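Local coordinates for nitrogenase molybdenum-iron protein alpha chain (Clostridium pasteurianum, PDB 4WES) that forms, with the beta chain, the molybdenum-iron component of nitrogenase, which reduces dinitrogen to ammonium at an iron-molybdenum cofactor with release of dihydrogen, at residues V61-I66 with H187-T192; S181-H186 with I266-E271. All coordinates share one frame; numbering follows the deposited sequence.

Interaction 1: V61-I66 with H187-T192. With ICS (iron-sulfur-molybdenum cluster with interstitial carbon), chain F.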
ATOM      1  N   VAL A  61      25.314  17.366  15.919  1.00  8.79           N
ATOM      2  CA  VAL A  61      24.680  18.661  16.094  1.00  8.88           C
ATOM      3  C   VAL A  61      25.448  19.767  15.368  1.00  8.84           C
ATOM      4  O   VAL A  61      24.983  20.291  14.356  1.00  8.81           O
ATOM      5  CB  VAL A  61      24.430  18.981  17.593  1.00  9.66           C
ATOM      6  CG1 VAL A  61      23.939  20.405  17.772  1.00  9.94           C
ATOM      7  CG2 VAL A  61      23.444  17.961  18.168  1.00  9.48           C
ATOM      8  N   VAL A  62      26.636  20.141  15.835  1.00  8.72           N
ATOM      9  CA  VAL A  62      27.288  21.312  15.254  1.00  9.40           C
ATOM     10  C   VAL A  62      27.895  21.059  13.885  1.00  8.46           C
ATOM     11  O   VAL A  62      27.747  21.873  12.956  1.00  9.32           O
ATOM     12  CB  VAL A  62      28.328  21.909  16.237  1.00  9.59           C
ATOM     13  CG1 VAL A  62      29.108  23.053  15.573  1.00 10.84           C
ATOM     14  CG2 VAL A  62      27.630  22.399  17.499  1.00 10.55           C
ATOM     15  N   MET A  63      28.587  19.947  13.699  1.00  8.54           N
ATOM     16  CA  MET A  63      29.395  19.753  12.489  1.00  8.62           C
ATOM     17  C   MET A  63      28.645  19.095  11.328  1.00  8.58           C
ATOM     18  O   MET A  63      28.830  19.494  10.170  1.00  9.15           O
ATOM     19  CB  MET A  63      30.639  18.947  12.796  1.00  9.40           C
ATOM     20  CG  MET A  63      31.598  19.681  13.702  1.00  9.43           C
ATOM     21  SD  MET A  63      32.189  21.254  13.045  1.00 11.61           S
ATOM     22  CE  MET A  63      32.916  20.706  11.506  1.00 11.29           C
ATOM     23  N   GLY A  64      27.813  18.090  11.618  1.00  8.90           N
ATOM     24  CA  GLY A  64      27.087  17.361  10.607  1.00  9.81           C
ATOM     25  C   GLY A  64      26.416  18.196   9.521  1.00  9.59           C
ATOM     26  O   GLY A  64      26.416  17.776   8.373  1.00 10.08           O
ATOM     27  N   PRO A  65      25.801  19.323   9.888  1.00  8.92           N
ATOM     28  CA  PRO A  65      25.123  20.099   8.855  1.00  8.85           C
ATOM     29  C   PRO A  65      25.985  20.673   7.743  1.00  9.22           C
ATOM     30  O   PRO A  65      25.444  21.122   6.748  1.00 10.25           O
ATOM     31  CB  PRO A  65      24.424  21.199   9.636  1.00  8.68           C
ATOM     32  CG  PRO A  65      24.218  20.587  11.004  1.00  8.57           C
ATOM     33  CD  PRO A  65      25.467  19.816  11.226  1.00  8.68           C
ATOM     34  N   ILE A  66      27.299  20.747   7.931  1.00  8.72           N
ATOM     35  CA  ILE A  66      28.173  21.272   6.856  1.00  8.92           C
ATOM     36  C   ILE A  66      28.162  20.256   5.719  1.00  9.42           C
ATOM     37  O   ILE A  66      28.720  19.167   5.827  1.00  9.33           O
ATOM     38  CB  ILE A  66      29.592  21.572   7.353  1.00  9.25           C
ATOM     39  CG1 ILE A  66      29.566  22.562   8.509  1.00  9.14           C
ATOM     40  CG2 ILE A  66      30.430  22.123   6.179  1.00  9.66           C
ATOM     41  CD1 ILE A  66      30.921  22.863   9.115  1.00 11.33           C
ATOM     42  N   HIS A 187      31.210  22.532  22.645  1.00  9.00           N
ATOM     43  CA  HIS A 187      32.428  23.285  22.976  1.00  9.55           C
ATOM     44  C   HIS A 187      33.610  22.743  22.150  1.00  9.95           C
ATOM     45  O   HIS A 187      34.398  23.498  21.580  1.00 10.26           O
ATOM     46  CB  HIS A 187      32.669  23.179  24.467  1.00 10.18           C
ATOM     47  CG  HIS A 187      33.677  24.142  24.997  1.00 10.98           C
ATOM     48  ND1 HIS A 187      33.760  24.433  26.331  1.00 11.94           N
ATOM     49  CD2 HIS A 187      34.597  24.911  24.386  1.00 11.46           C
ATOM     50  CE1 HIS A 187      34.706  25.327  26.541  1.00 12.99           C
ATOM     51  NE2 HIS A 187      35.233  25.625  25.372  1.00 12.10           N
ATOM     52  N   ILE A 188      33.727  21.423  22.095  1.00  9.05           N
ATOM     53  CA  ILE A 188      34.788  20.772  21.344  1.00  9.69           C
ATOM     54  C   ILE A 188      34.685  21.152  19.864  1.00  9.48           C
ATOM     55  O   ILE A 188      35.709  21.466  19.208  1.00 10.62           O
ATOM     56  CB  ILE A 188      34.706  19.241  21.554  1.00  9.87           C
ATOM     57  CG1 ILE A 188      35.098  18.896  22.999  1.00 10.86           C
ATOM     58  CG2 ILE A 188      35.620  18.493  20.577  1.00  9.97           C
ATOM     59  CD1 ILE A 188      34.633  17.530  23.476  1.00 11.82           C
ATOM     60  N   ALA A 189      33.491  21.163  19.289  1.00  8.96           N
ATOM     61  CA  ALA A 189      33.332  21.565  17.912  1.00  9.47           C
ATOM     62  C   ALA A 189      33.741  23.016  17.722  1.00  9.34           C
ATOM     63  O   ALA A 189      34.438  23.359  16.746  1.00 10.09           O
ATOM     64  CB  ALA A 189      31.902  21.354  17.442  1.00  9.80           C
ATOM     65  N   ASN A 190      33.264  23.893  18.601  1.00  9.05           N
ATOM     66  CA  ASN A 190      33.541  25.315  18.440  1.00  9.58           C
ATOM     67  C   ASN A 190      35.031  25.610  18.444  1.00  9.43           C
ATOM     68  O   ASN A 190      35.495  26.481  17.715  1.00 10.91           O
ATOM     69  CB  ASN A 190      32.881  26.160  19.549  1.00  9.71           C
ATOM     70  CG  ASN A 190      31.404  26.528  19.291  1.00  9.70           C
ATOM     71  OD1 ASN A 190      31.064  27.695  19.350  1.00 10.08           O
ATOM     72  ND2 ASN A 190      30.559  25.542  19.011  1.00  9.37           N
ATOM     73  N   ASN A 191      35.783  24.914  19.286  1.00  9.72           N
ATOM     74  CA  ASN A 191      37.212  25.196  19.408  1.00 10.78           C
ATOM     75  C   ASN A 191      37.898  25.001  18.067  1.00  9.86           C
ATOM     76  O   ASN A 191      38.664  25.857  17.607  1.00 12.39           O
ATOM     77  CB  ASN A 191      37.860  24.310  20.445  1.00 11.19           C
ATOM     78  CG  ASN A 191      37.511  24.691  21.852  1.00 11.92           C
ATOM     79  OD1 ASN A 191      36.991  25.785  22.124  1.00 11.77           O
ATOM     80  ND2 ASN A 191      37.809  23.776  22.784  1.00 12.49           N
ATOM     81  N   THR A 192      37.658  23.869  17.427  1.00 10.23           N
ATOM     82  CA  THR A 192      38.330  23.549  16.165  1.00 10.48           C
ATOM     83  C   THR A 192      37.774  24.363  15.006  1.00 10.40           C
ATOM     84  O   THR A 192      38.521  24.816  14.129  1.00 11.18           O
ATOM     85  CB  THR A 192      38.283  22.033  15.916  1.00 11.67           C
ATOM     86  OG1 THR A 192      39.112  21.398  16.890  1.00 12.45           O
ATOM     87  CG2 THR A 192      38.670  21.663  14.512  1.00 12.06           C
TER
HETATM   88 FE1  ICS F 602      21.041  24.612  20.199  1.00  8.52          FE
HETATM   89 MO1  ICS F 602      17.779  18.483  19.769  1.00  7.47          MO
HETATM   90 FE2  ICS F 602      21.287  21.996  20.608  1.00  8.08          FE
HETATM   91 FE3  ICS F 602      19.892  22.890  18.510  1.00  8.15          FE
HETATM   92 FE4  ICS F 602      18.967  23.231  20.978  1.00  8.18          FE
HETATM   93 FE5  ICS F 602      17.766  20.950  20.848  1.00  7.79          FE
HETATM   94 FE6  ICS F 602      20.062  19.737  20.418  1.00  7.80          FE
HETATM   95 FE7  ICS F 602      18.679  20.604  18.406  1.00  7.73          FE
HETATM   96  CX  ICS F 602      19.430  21.612  19.990  1.00  8.35           C
HETATM   97  S1A ICS F 602      20.876  23.524  22.223  1.00  8.76           S
HETATM   98  S1B ICS F 602      18.523  19.101  21.898  1.00  7.90           S
HETATM   99  S2A ICS F 602      22.139  23.166  18.858  1.00  8.61           S
HETATM  100  S2B ICS F 602      22.133  19.989  21.063  1.00  8.23           S
HETATM  101  S3A ICS F 602      17.060  22.738  22.026  1.00  8.42           S
HETATM  102  S3B ICS F 602      19.778  18.650  18.500  1.00  7.64           S
HETATM  103  S4A ICS F 602      18.925  24.786  19.291  1.00  8.70           S
HETATM  104  S4B ICS F 602      16.567  20.354  19.053  1.00  7.77           S
HETATM  105  S5A ICS F 602      19.090  21.902  16.673  1.00  8.36           S
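V62 and A189 meet methyl to methyl: CG1 of V62 lies 3.8 Å from CB of A189, and the branching CB of V62 is just as near to that same methyl. M63 adds the flank of its chain, with its CG 4.1 Å from the CB of A189, so one alanine methyl is shared by two consecutive side chains of helix 54-63. The backbones can come close here because A189 is small; the CA atoms of V62 and A189 are 6.6 Å apart. In M63 the first torsion (chi1 -66°), with CG anti to the carbonyl carbon, sets CG against the alanine; beyond it the chain bends at both chi2 and chi3, and the side chain also packs on V193 and F172.

One residue earlier, V61 serves the cofactor instead. It straddles the sulfides of the iron-molybdenum cluster with both methyls, CG1 lying 3.5 Å from the cluster atom S2A and CG2 3.7 Å from its S3B. With CG1 anti to the backbone N (chi1 173°), the two branches spread over neighbouring sulfides, and S2B lies 3.8 Å from CG1 as well.

Farther out, N190 is held by bonds beyond this pair of segments. Its ND2 donates to the carbonyl of H186 within its own helix and to that of S265, and its OD1 accepts from I269 N; the bonds with S265 and I269 pin helix 182-196 to helix 263-277. The carbonyl of V62 bonds to T241 OG1, and a type I turn runs from M63 to I66, closed by I66 N to M63 O at 3.0 Å. Between the segments themselves the contact is buried and mostly apolar, with the amide of N190 as polar neighbour, consistent with a largely hydrocarbon backing behind V61, the valine that faces the cluster's sulfides.

Interaction 2: S181-H186 with I266-E271. With HCA (3-hydroxy-3-carboxy-adipic acid), chain E; ICS (iron-sulfur-molybdenum cluster with interstitial carbon), chain F.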
ATOM      1  N   SER A 181      26.953  15.595  28.860  1.00  9.66           N
ATOM      2  CA  SER A 181      25.845  15.797  27.968  1.00  9.25           C
ATOM      3  C   SER A 181      26.363  16.168  26.577  1.00  9.03           C
ATOM      4  O   SER A 181      27.575  16.240  26.336  1.00  9.88           O
ATOM      5  CB  SER A 181      24.983  16.933  28.481  1.00  9.62           C
ATOM      6  OG  SER A 181      25.741  18.150  28.410  1.00  9.78           O
ATOM      7  N   GLN A 182      25.420  16.535  25.712  1.00  8.74           N
ATOM      8  CA  GLN A 182      25.743  17.091  24.397  1.00  8.67           C
ATOM      9  C   GLN A 182      26.576  18.361  24.480  1.00  8.81           C
ATOM     10  O   GLN A 182      27.305  18.688  23.517  1.00  9.23           O
ATOM     11  CB  GLN A 182      24.470  17.388  23.618  1.00  9.33           C
ATOM     12  CG  GLN A 182      23.592  16.186  23.249  1.00  9.94           C
ATOM     13  CD  GLN A 182      22.489  15.923  24.267  1.00  9.00           C
ATOM     14  OE1 GLN A 182      22.751  15.841  25.452  1.00  9.16           O
ATOM     15  NE2 GLN A 182      21.280  15.712  23.793  1.00  9.70           N
ATOM     16  N   SER A 183      26.433  19.117  25.558  1.00  8.85           N
ATOM     17  CA  SER A 183      27.095  20.404  25.663  1.00  9.25           C
ATOM     18  C   SER A 183      28.607  20.346  25.407  1.00 10.12           C
ATOM     19  O   SER A 183      29.143  21.211  24.697  1.00 10.21           O
ATOM     20  CB  SER A 183      26.805  21.042  27.017  1.00  9.60           C
ATOM     21  OG  SER A 183      27.566  22.216  27.168  1.00  9.72           O
ATOM     22  N   ALA A 184      29.290  19.377  26.018  1.00  9.02           N
ATOM     23  CA  ALA A 184      30.742  19.298  25.810  1.00  9.77           C
ATOM     24  C   ALA A 184      31.085  19.207  24.325  1.00  9.54           C
ATOM     25  O   ALA A 184      32.116  19.723  23.868  1.00  9.52           O
ATOM     26  CB  ALA A 184      31.315  18.141  26.593  1.00 11.00           C
ATOM     27  N   GLY A 185      30.251  18.485  23.583  1.00  9.06           N
ATOM     28  CA  GLY A 185      30.471  18.365  22.151  1.00  9.12           C
ATOM     29  C   GLY A 185      30.361  19.684  21.398  1.00  8.70           C
ATOM     30  O   GLY A 185      31.105  19.925  20.460  1.00  9.10           O
ATOM     31  N   HIS A 186      29.439  20.548  21.815  1.00  8.64           N
ATOM     32  CA  HIS A 186      29.378  21.868  21.219  1.00  8.75           C
ATOM     33  C   HIS A 186      30.706  22.583  21.410  1.00  9.06           C
ATOM     34  O   HIS A 186      31.259  23.190  20.482  1.00  9.08           O
ATOM     35  CB  HIS A 186      28.344  22.767  21.891  1.00  9.12           C
ATOM     36  CG  HIS A 186      26.942  22.256  21.910  1.00  8.24           C
ATOM     37  ND1 HIS A 186      26.049  22.695  22.869  1.00  9.06           N
ATOM     38  CD2 HIS A 186      26.290  21.380  21.115  1.00  8.90           C
ATOM     39  CE1 HIS A 186      24.889  22.120  22.625  1.00  9.42           C
ATOM     40  NE2 HIS A 186      25.007  21.308  21.595  1.00  8.95           N
ATOM     41  N   ILE A 266      26.763  27.897  20.457  1.00  8.69           N
ATOM     42  CA  ILE A 266      27.630  28.703  19.595  1.00  9.25           C
ATOM     43  C   ILE A 266      28.228  29.898  20.274  1.00  9.94           C
ATOM     44  O   ILE A 266      28.999  30.657  19.643  1.00 10.13           O
ATOM     45  CB  ILE A 266      26.881  29.151  18.290  1.00  9.24           C
ATOM     46  CG1 ILE A 266      27.790  29.229  17.061  1.00 10.18           C
ATOM     47  CG2 ILE A 266      26.058  30.390  18.539  1.00  9.42           C
ATOM     48  CD1 ILE A 266      28.394  27.896  16.653  1.00 11.41           C
ATOM     49  N   ASN A 267      27.882  30.157  21.537  1.00  9.83           N
ATOM     50  CA  ASN A 267      28.365  31.368  22.193  1.00  9.92           C
ATOM     51  C   ASN A 267      29.892  31.404  22.268  1.00 10.24           C
ATOM     52  O   ASN A 267      30.479  32.486  22.318  1.00 10.88           O
ATOM     53  CB  ASN A 267      27.746  31.627  23.580  1.00 10.39           C
ATOM     54  CG  ASN A 267      28.235  30.689  24.676  1.00 10.76           C
ATOM     55  OD1 ASN A 267      29.029  31.119  25.513  1.00 13.56           O
ATOM     56  ND2 ASN A 267      27.761  29.451  24.687  1.00 11.08           N
ATOM     57  N   TYR A 268      30.520  30.230  22.288  1.00 10.18           N
ATOM     58  CA  TYR A 268      31.984  30.153  22.315  1.00 10.40           C
ATOM     59  C   TYR A 268      32.565  30.914  21.106  1.00 10.13           C
ATOM     60  O   TYR A 268      33.424  31.803  21.253  1.00 10.81           O
ATOM     61  CB  TYR A 268      32.480  28.704  22.286  1.00 10.25           C
ATOM     62  CG  TYR A 268      31.717  27.785  23.228  1.00  9.96           C
ATOM     63  CD1 TYR A 268      32.072  27.641  24.560  1.00 11.61           C
ATOM     64  CD2 TYR A 268      30.648  27.031  22.753  1.00 10.38           C
ATOM     65  CE1 TYR A 268      31.334  26.819  25.404  1.00 10.92           C
ATOM     66  CE2 TYR A 268      29.921  26.225  23.589  1.00 10.16           C
ATOM     67  CZ  TYR A 268      30.274  26.101  24.906  1.00 11.12           C
ATOM     68  OH  TYR A 268      29.586  25.256  25.774  1.00 11.10           O
ATOM     69  N   ILE A 269      32.090  30.561  19.919  1.00 10.09           N
ATOM     70  CA  ILE A 269      32.470  31.247  18.669  1.00  9.63           C
ATOM     71  C   ILE A 269      32.046  32.711  18.653  1.00  9.87           C
ATOM     72  O   ILE A 269      32.813  33.571  18.197  1.00 10.50           O
ATOM     73  CB  ILE A 269      31.973  30.460  17.450  1.00  9.48           C
ATOM     74  CG1 ILE A 269      32.933  29.311  17.151  1.00 10.29           C
ATOM     75  CG2 ILE A 269      31.824  31.337  16.221  1.00 10.10           C
ATOM     76  CD1 ILE A 269      32.381  28.260  16.229  1.00 11.65           C
ATOM     77  N   ALA A 270      30.855  33.030  19.164  1.00  9.73           N
ATOM     78  CA  ALA A 270      30.446  34.427  19.210  1.00 10.96           C
ATOM     79  C   ALA A 270      31.443  35.257  19.999  1.00 10.55           C
ATOM     80  O   ALA A 270      31.884  36.333  19.566  1.00 11.25           O
ATOM     81  CB  ALA A 270      29.055  34.576  19.783  1.00 10.99           C
ATOM     82  N   GLU A 271      31.814  34.767  21.176  1.00 10.52           N
ATOM     83  CA  GLU A 271      32.802  35.446  22.009  1.00 11.10           C
ATOM     84  C   GLU A 271      34.147  35.563  21.304  1.00 11.52           C
ATOM     85  O   GLU A 271      34.782  36.636  21.311  1.00 11.94           O
ATOM     86  CB  GLU A 271      32.986  34.686  23.310  1.00 12.04           C
ATOM     87  CG  GLU A 271      31.838  34.683  24.302  1.00 13.70           C
ATOM     88  CD  GLU A 271      32.076  33.773  25.518  1.00 15.39           C
ATOM     89  OE1 GLU A 271      33.132  33.087  25.585  1.00 16.74           O
ATOM     90  OE2 GLU A 271      31.211  33.740  26.413  1.00 17.45           O
TER
HETATM   91  C1  HCA E 601      20.572  14.755  20.041  1.00  9.67           C
HETATM   92  C2  HCA E 601      19.687  14.995  18.815  1.00  8.09           C
HETATM   93  C3  HCA E 601      18.268  15.447  19.150  1.00  7.43           C
HETATM   94  C4  HCA E 601      17.362  14.273  19.569  1.00  7.37           C
HETATM   95  C5  HCA E 601      15.909  14.779  19.618  1.00  8.33           C
HETATM   96  C6  HCA E 601      14.894  14.015  20.413  1.00  8.30           C
HETATM   97  C7  HCA E 601      17.649  16.094  17.909  1.00  7.59           C
HETATM   98  O1  HCA E 601      20.298  15.320  21.109  1.00 10.09           O
HETATM   99  O2  HCA E 601      21.565  14.020  19.913  1.00 10.56           O
HETATM  100  O3  HCA E 601      13.726  13.901  19.929  1.00  8.11           O
HETATM  101  O4  HCA E 601      15.218  13.536  21.523  1.00  8.53           O
HETATM  102  O5  HCA E 601      17.150  17.233  18.046  1.00  7.33           O
HETATM  103  O6  HCA E 601      17.616  15.448  16.853  1.00  8.14           O
HETATM  104  O7  HCA E 601      18.285  16.386  20.215  1.00  7.52           O
HETATM  105 FE1  ICS F 602      21.041  24.612  20.199  1.00  8.52          FE
HETATM  106 MO1  ICS F 602      17.779  18.483  19.769  1.00  7.47          MO
HETATM  107 FE2  ICS F 602      21.287  21.996  20.608  1.00  8.08          FE
HETATM  108 FE3  ICS F 602      19.892  22.890  18.510  1.00  8.15          FE
HETATM  109 FE4  ICS F 602      18.967  23.231  20.978  1.00  8.18          FE
HETATM  110 FE5  ICS F 602      17.766  20.950  20.848  1.00  7.79          FE
HETATM  111 FE6  ICS F 602      20.062  19.737  20.418  1.00  7.80          FE
HETATM  112 FE7  ICS F 602      18.679  20.604  18.406  1.00  7.73          FE
HETATM  113  CX  ICS F 602      19.430  21.612  19.990  1.00  8.35           C
HETATM  114  S1A ICS F 602      20.876  23.524  22.223  1.00  8.76           S
HETATM  115  S1B ICS F 602      18.523  19.101  21.898  1.00  7.90           S
HETATM  116  S2A ICS F 602      22.139  23.166  18.858  1.00  8.61           S
HETATM  117  S2B ICS F 602      22.133  19.989  21.063  1.00  8.23           S
HETATM  118  S3A ICS F 602      17.060  22.738  22.026  1.00  8.42           S
HETATM  119  S3B ICS F 602      19.778  18.650  18.500  1.00  7.64           S
HETATM  120  S4A ICS F 602      18.925  24.786  19.291  1.00  8.70           S
HETATM  121  S4B ICS F 602      16.567  20.354  19.053  1.00  7.77           S
HETATM  122  S5A ICS F 602      19.090  21.902  16.673  1.00  8.36           S
HETATM  123  O   HOH W   1      27.365  23.985  25.085  1.00 10.04           O
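Y268 reaches toward helix 182-196 and meets H186 and S183 there, packing its CE2 4.2 Å from the CB of H186 and linking its hydroxyl to both residues through one water. That water is 2.7 Å from Y268 OH, 2.7 Å from S183 OG and 2.9 Å from H186 ND1. It lies in the plane of the tyrosine ring, at its edge, while S183 OG and Y268 OH stand 3.9 Å from each other. Each hydroxyl has a further partner: H371 NE2 for S183, R264 NH2 for Y268.

The contact packs helix 263-277, which carries Y268, against the N-terminal part of helix 182-196, whose N-cap is S181: its OG accepts from S183 N at 3.1 Å. In the first turns of that helix, H186 carries its ring away from the tyrosine. With CG anti to the carbonyl carbon, chi1 (-57°) directs the ring, and chi2 (156°) turns ND1 to the water and NE2 to the iron-molybdenum cluster, where cluster atom S2B lies 3.2 Å from NE2, in the ring plane. The carbonyl O of Q182 sits over one face of the imidazole, toward its rim. The water would probably help fix the rotation of the ring.

Next to the cap, Q182 bends at chi2 (94°) to send its amide to the homocitrate, NE2 donating to O1 of that ligand at 2.9 Å. NE2 also bonds to E368 OE2, and OE1 accepts from G52 N. Homocitrate in turn chelates the cluster's molybdenum through O5 and O7.

In the fold
From the N terminus, the chain first supplies a segment on helix 54-63, then passes through the parallel sheet containing strands 69-74, 138-143 and 169-172 before entering helix 182-196. The start of that helix belongs to interaction 2 and its next residues close interaction 1 across 120 residues. A second parallel sheet, with strands 209-215 and 257-260, then leads to helix 263-277, where interaction 2 closes across 79 residues. The segments alternate, so the two loops cross. Helix 182-196 is shared, tying helix 54-63 to helix 263-277 beside the cofactor; Y268 stacks on H187, bringing the two contacts directly together.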